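Local atomic coordinates of TIR protein (Paracoccus denitrificans PD1222, PDB entry 3H16), a protein that is a bacterial TIR-domain protein whose crystallised part folds around a five-stranded parallel sheet flanked by helices and pairs as two subunits. Residues V79-S82 with T83-K87; D142-V145 with A146-A150. All coordinates share one frame; numbering follows the deposited sequence.

Interaction 1. Residues V79-S82 with T83-K87; sequences VVLS and THFFK
S82 N-caps the short helix 83-86, just past strand 74-81, the middle strand of the parallel TIR sheet. Its OG takes a weak capping bond from F85 N (3.4 Å), and chi1 of 70° sets that oxygen between the backbone N and the carbonyl carbon, turned to the first helical turn. The same OG is hydrogen-bonded to D31, which ties the cap to the loop after strand 21-28. On the backbone, S82 O receives F86 N at 2.9 Å, in the carbonyl plane, and a weak bond from F85 N. Two aromatic rings fold back against the strand. F85 has CG anti to its backbone N (chi1 174°), which lays the ring against L81 and V79: CE1 lies 3.7 Å from L81 CD2, while CE2 meets V79 CG2 at 3.9 Å, the valine crossing at about a right angle. W90 also meets this ring. The F86 ring stacks with F124 and rests CZ 4.1 Å from L81 CB; over one of its faces, offset toward the rim, S82 O comes 3.2 Å from CG.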
loop_
_atom_site.group_PDB
_atom_site.type_symbol
_atom_site.label_atom_id
_atom_site.label_comp_id
_atom_site.label_asym_id
_atom_site.label_seq_id
_atom_site.Cartn_x
_atom_site.Cartn_y
_atom_site.Cartn_z
ATOM N N VAL B 79 -14.686 0.103 2.510
ATOM C CA VAL B 79 -15.831 -0.270 1.703
ATOM C C VAL B 79 -15.659 -1.748 1.350
ATOM O O VAL B 79 -14.619 -2.162 0.831
ATOM C CB VAL B 79 -15.963 0.611 0.424
ATOM C CG1 VAL B 79 -14.807 0.369 -0.527
ATOM C CG2 VAL B 79 -17.267 0.312 -0.268
ATOM N N VAL B 80 -16.656 -2.558 1.692
ATOM C CA VAL B 80 -16.590 -3.982 1.390
ATOM C C VAL B 80 -17.053 -4.201 -0.042
ATOM O O VAL B 80 -18.230 -3.997 -0.366
ATOM C CB VAL B 80 -17.478 -4.807 2.337
ATOM C CG1 VAL B 80 -17.434 -6.281 1.945
ATOM C CG2 VAL B 80 -16.999 -4.634 3.760
ATOM N N LEU B 81 -16.119 -4.591 -0.907
ATOM C CA LEU B 81 -16.459 -4.833 -2.302
ATOM C C LEU B 81 -16.794 -6.299 -2.529
ATOM O O LEU B 81 -15.910 -7.138 -2.645
ATOM C CB LEU B 81 -15.313 -4.402 -3.224
ATOM C CG LEU B 81 -14.947 -2.912 -3.238
ATOM C CD1 LEU B 81 -13.903 -2.661 -4.311
ATOM C CD2 LEU B 81 -16.180 -2.068 -3.519
ATOM N N SER B 82 -18.084 -6.601 -2.587
ATOM C CA SER B 82 -18.545 -7.968 -2.813
ATOM C C SER B 82 -19.626 -7.985 -3.891
ATOM O O SER B 82 -20.100 -6.937 -4.340
ATOM C CB SER B 82 -19.142 -8.529 -1.535
ATOM O OG SER B 82 -20.363 -7.863 -1.257
ATOM N N THR B 83 -20.027 -9.186 -4.288
ATOM C CA THR B 83 -21.069 -9.342 -5.289
ATOM C C THR B 83 -22.308 -8.562 -4.869
ATOM O O THR B 83 -22.935 -7.908 -5.700
ATOM C CB THR B 83 -21.457 -10.811 -5.458
ATOM O OG1 THR B 83 -20.316 -11.547 -5.903
ATOM C CG2 THR B 83 -22.578 -10.961 -6.476
ATOM N N HIS B 84 -22.657 -8.652 -3.583
ATOM C CA HIS B 84 -23.821 -7.959 -3.016
ATOM C C HIS B 84 -23.739 -6.458 -3.185
ATOM O O HIS B 84 -24.741 -5.799 -3.455
ATOM C CB HIS B 84 -23.959 -8.250 -1.519
ATOM C CG HIS B 84 -24.348 -9.657 -1.211
ATOM N ND1 HIS B 84 -25.531 -10.213 -1.649
ATOM C CD2 HIS B 84 -23.715 -10.622 -0.506
ATOM C CE1 HIS B 84 -25.611 -11.460 -1.226
ATOM N NE2 HIS B 84 -24.521 -11.733 -0.530
ATOM N N PHE B 85 -22.545 -5.910 -2.999
ATOM C CA PHE B 85 -22.380 -4.476 -3.147
ATOM C C PHE B 85 -22.401 -4.139 -4.634
ATOM O O PHE B 85 -22.784 -3.030 -5.024
ATOM C CB PHE B 85 -21.075 -4.032 -2.490
ATOM C CG PHE B 85 -20.736 -2.590 -2.718
ATOM C CD1 PHE B 85 -20.036 -2.198 -3.854
ATOM C CD2 PHE B 85 -21.085 -1.624 -1.782
ATOM C CE1 PHE B 85 -19.683 -0.872 -4.052
ATOM C CE2 PHE B 85 -20.737 -0.288 -1.969
ATOM C CZ PHE B 85 -20.031 0.089 -3.108
ATOM N N PHE B 86 -22.006 -5.098 -5.468
ATOM C CA PHE B 86 -22.004 -4.867 -6.911
ATOM C C PHE B 86 -23.409 -4.930 -7.503
ATOM O O PHE B 86 -23.755 -4.135 -8.380
ATOM C CB PHE B 86 -21.119 -5.884 -7.641
ATOM C CG PHE B 86 -19.658 -5.774 -7.313
ATOM C CD1 PHE B 86 -19.122 -4.586 -6.832
ATOM C CD2 PHE B 86 -18.805 -6.849 -7.540
ATOM C CE1 PHE B 86 -17.748 -4.467 -6.582
ATOM C CE2 PHE B 86 -17.437 -6.743 -7.298
ATOM C CZ PHE B 86 -16.908 -5.543 -6.817
ATOM N N LYS B 87 -24.218 -5.866 -7.021
ATOM C CA LYS B 87 -25.566 -6.021 -7.528
ATOM C C LYS B 87 -26.513 -4.906 -7.134
ATOM O O LYS B 87 -27.713 -5.016 -7.352
ATOM C CB LYS B 87 -26.139 -7.370 -7.098
ATOM C CG LYS B 87 -25.426 -8.552 -7.743
ATOM C CD LYS B 87 -26.216 -9.841 -7.605
ATOM C CE LYS B 87 -25.522 -10.988 -8.324
ATOM N NZ LYS B 87 -26.292 -12.254 -8.197
#

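Interaction 2. Residues D142-V145 with A146-A150; sequences DEIV and ADLMA
I144 and L148 lie side by side, one helical turn apart and pointing the same way, with I144 CG2 3.9 Å from L148 CD1. V145 and M149 repeat the pairing on the next ridge, CG1 of the valine 4.2 Å from CG of the methionine. That valine branch stands opposite its backbone N (chi1 167°), which brings it alongside M149 CG. L148 CG and M149 CG also each lie 3.2 Å from the carbonyl oxygen four residues earlier, those of I144 and V145. Those two oxygens accept L148 N and M149 N, each at 2.9 Å and with 156° at the hydrogen, and A146 N and D147 N bond likewise to D142 O and E143 O.

Outside this shell, I144 and L148 press on strand 109-113 at I112 and L110, with F134 also against L148, whereas V145 packs on L39, T42 and L43 of helix 32-45. D147 also touches F134, while its carboxylate is held by two partners: OD2 forms a salt bridge with K139, and OD1 accepts from the backbone N of Q92 of the second subunit. E143 OE1 accepts a hydrogen bond from S140 N, just before the segment. This is a regular alpha-helix packed by one side on the parallel sheet, as in the flavodoxin-like fold of TIR domains.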
loop_
_atom_site.group_PDB
_atom_site.type_symbol
_atom_site.label_atom_id
_atom_site.label_comp_id
_atom_site.label_asym_id
_atom_site.label_seq_id
_atom_site.Cartn_x
_atom_site.Cartn_y
_atom_site.Cartn_z
ATOM N N ASP B 142 -7.706 -11.102 10.386
ATOM C CA ASP B 142 -6.727 -10.628 11.357
ATOM C C ASP B 142 -5.582 -9.886 10.686
ATOM O O ASP B 142 -5.187 -8.802 11.120
ATOM C CB ASP B 142 -6.166 -11.792 12.174
ATOM C CG ASP B 142 -7.210 -12.430 13.056
ATOM O OD1 ASP B 142 -7.857 -11.696 13.819
ATOM O OD2 ASP B 142 -7.389 -13.662 12.980
ATOM N N GLU B 143 -5.047 -10.475 9.627
ATOM C CA GLU B 143 -3.948 -9.854 8.913
ATOM C C GLU B 143 -4.407 -8.514 8.374
ATOM O O GLU B 143 -3.694 -7.518 8.499
ATOM C CB GLU B 143 -3.460 -10.761 7.783
ATOM C CG GLU B 143 -2.697 -11.979 8.271
ATOM C CD GLU B 143 -2.466 -13.009 7.172
ATOM O OE1 GLU B 143 -3.422 -13.732 6.808
ATOM O OE2 GLU B 143 -1.326 -13.092 6.670
ATOM N N ILE B 144 -5.606 -8.482 7.798
ATOM C CA ILE B 144 -6.141 -7.232 7.264
ATOM C C ILE B 144 -6.310 -6.213 8.400
ATOM O O ILE B 144 -6.006 -5.031 8.231
ATOM C CB ILE B 144 -7.511 -7.434 6.565
ATOM C CG1 ILE B 144 -7.341 -8.299 5.317
ATOM C CG2 ILE B 144 -8.092 -6.087 6.169
ATOM C CD1 ILE B 144 -8.646 -8.625 4.602
ATOM N N VAL B 145 -6.789 -6.676 9.552
ATOM C CA VAL B 145 -6.983 -5.792 10.686
ATOM C C VAL B 145 -5.636 -5.232 11.167
ATOM O O VAL B 145 -5.551 -4.065 11.570
ATOM C CB VAL B 145 -7.704 -6.516 11.836
ATOM C CG1 VAL B 145 -7.620 -5.689 13.105
ATOM C CG2 VAL B 145 -9.165 -6.742 11.460
ATOM N N ALA B 146 -4.586 -6.051 11.118
ATOM C CA ALA B 146 -3.267 -5.567 11.524
ATOM C C ALA B 146 -2.857 -4.433 10.575
ATOM O O ALA B 146 -2.332 -3.413 11.019
ATOM C CB ALA B 146 -2.244 -6.687 11.484
ATOM N N ASP B 147 -3.105 -4.606 9.274
ATOM C CA ASP B 147 -2.777 -3.571 8.295
ATOM C C ASP B 147 -3.574 -2.290 8.559
ATOM O O ASP B 147 -3.033 -1.185 8.475
ATOM C CB ASP B 147 -3.066 -4.052 6.866
ATOM C CG ASP B 147 -2.163 -5.205 6.438
ATOM O OD1 ASP B 147 -0.951 -5.155 6.751
ATOM O OD2 ASP B 147 -2.660 -6.151 5.782
ATOM N N LEU B 148 -4.860 -2.440 8.878
ATOM C CA LEU B 148 -5.716 -1.295 9.144
ATOM C C LEU B 148 -5.284 -0.532 10.397
ATOM O O LEU B 148 -5.337 0.697 10.427
ATOM C CB LEU B 148 -7.169 -1.746 9.270
ATOM C CG LEU B 148 -7.766 -2.313 7.980
ATOM C CD1 LEU B 148 -9.078 -2.984 8.284
ATOM C CD2 LEU B 148 -7.955 -1.206 6.960
ATOM N N MET B 149 -4.858 -1.259 11.426
ATOM C CA MET B 149 -4.398 -0.626 12.656
ATOM C C MET B 149 -3.096 0.105 12.359
ATOM O O MET B 149 -2.825 1.166 12.917
ATOM C CB MET B 149 -4.169 -1.663 13.757
ATOM C CG MET B 149 -5.436 -2.308 14.283
ATOM S SD MET B 149 -6.706 -1.100 14.756
ATOM C CE MET B 149 -5.954 -0.363 16.185
ATOM N N ALA B 150 -2.290 -0.470 11.472
ATOM C CA ALA B 150 -1.030 0.145 11.096
ATOM C C ALA B 150 -1.319 1.471 10.413
ATOM O O ALA B 150 -0.648 2.468 10.674
ATOM C CB ALA B 150 -0.284 -0.752 10.162
#

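Both contacts are local, and neither closes a long loop: they follow in series along the chain without nesting or crossing. From the N terminus, strands 21-28 and 50-57 come first; interaction 1 then turns the chain from the middle strand 74-81 into helix 83-86. Strand 109-113 and the short strand 134-135 follow before interaction 2 runs along the final helix, 141-153. The two centres lie 21 Å apart, with nearest atoms about 8 Å apart and no touch. Strand 109-113 joins them indirectly: V79 and L81 bond to it through their backbones, while I144 and L148 pack on it. I112 has a part in both.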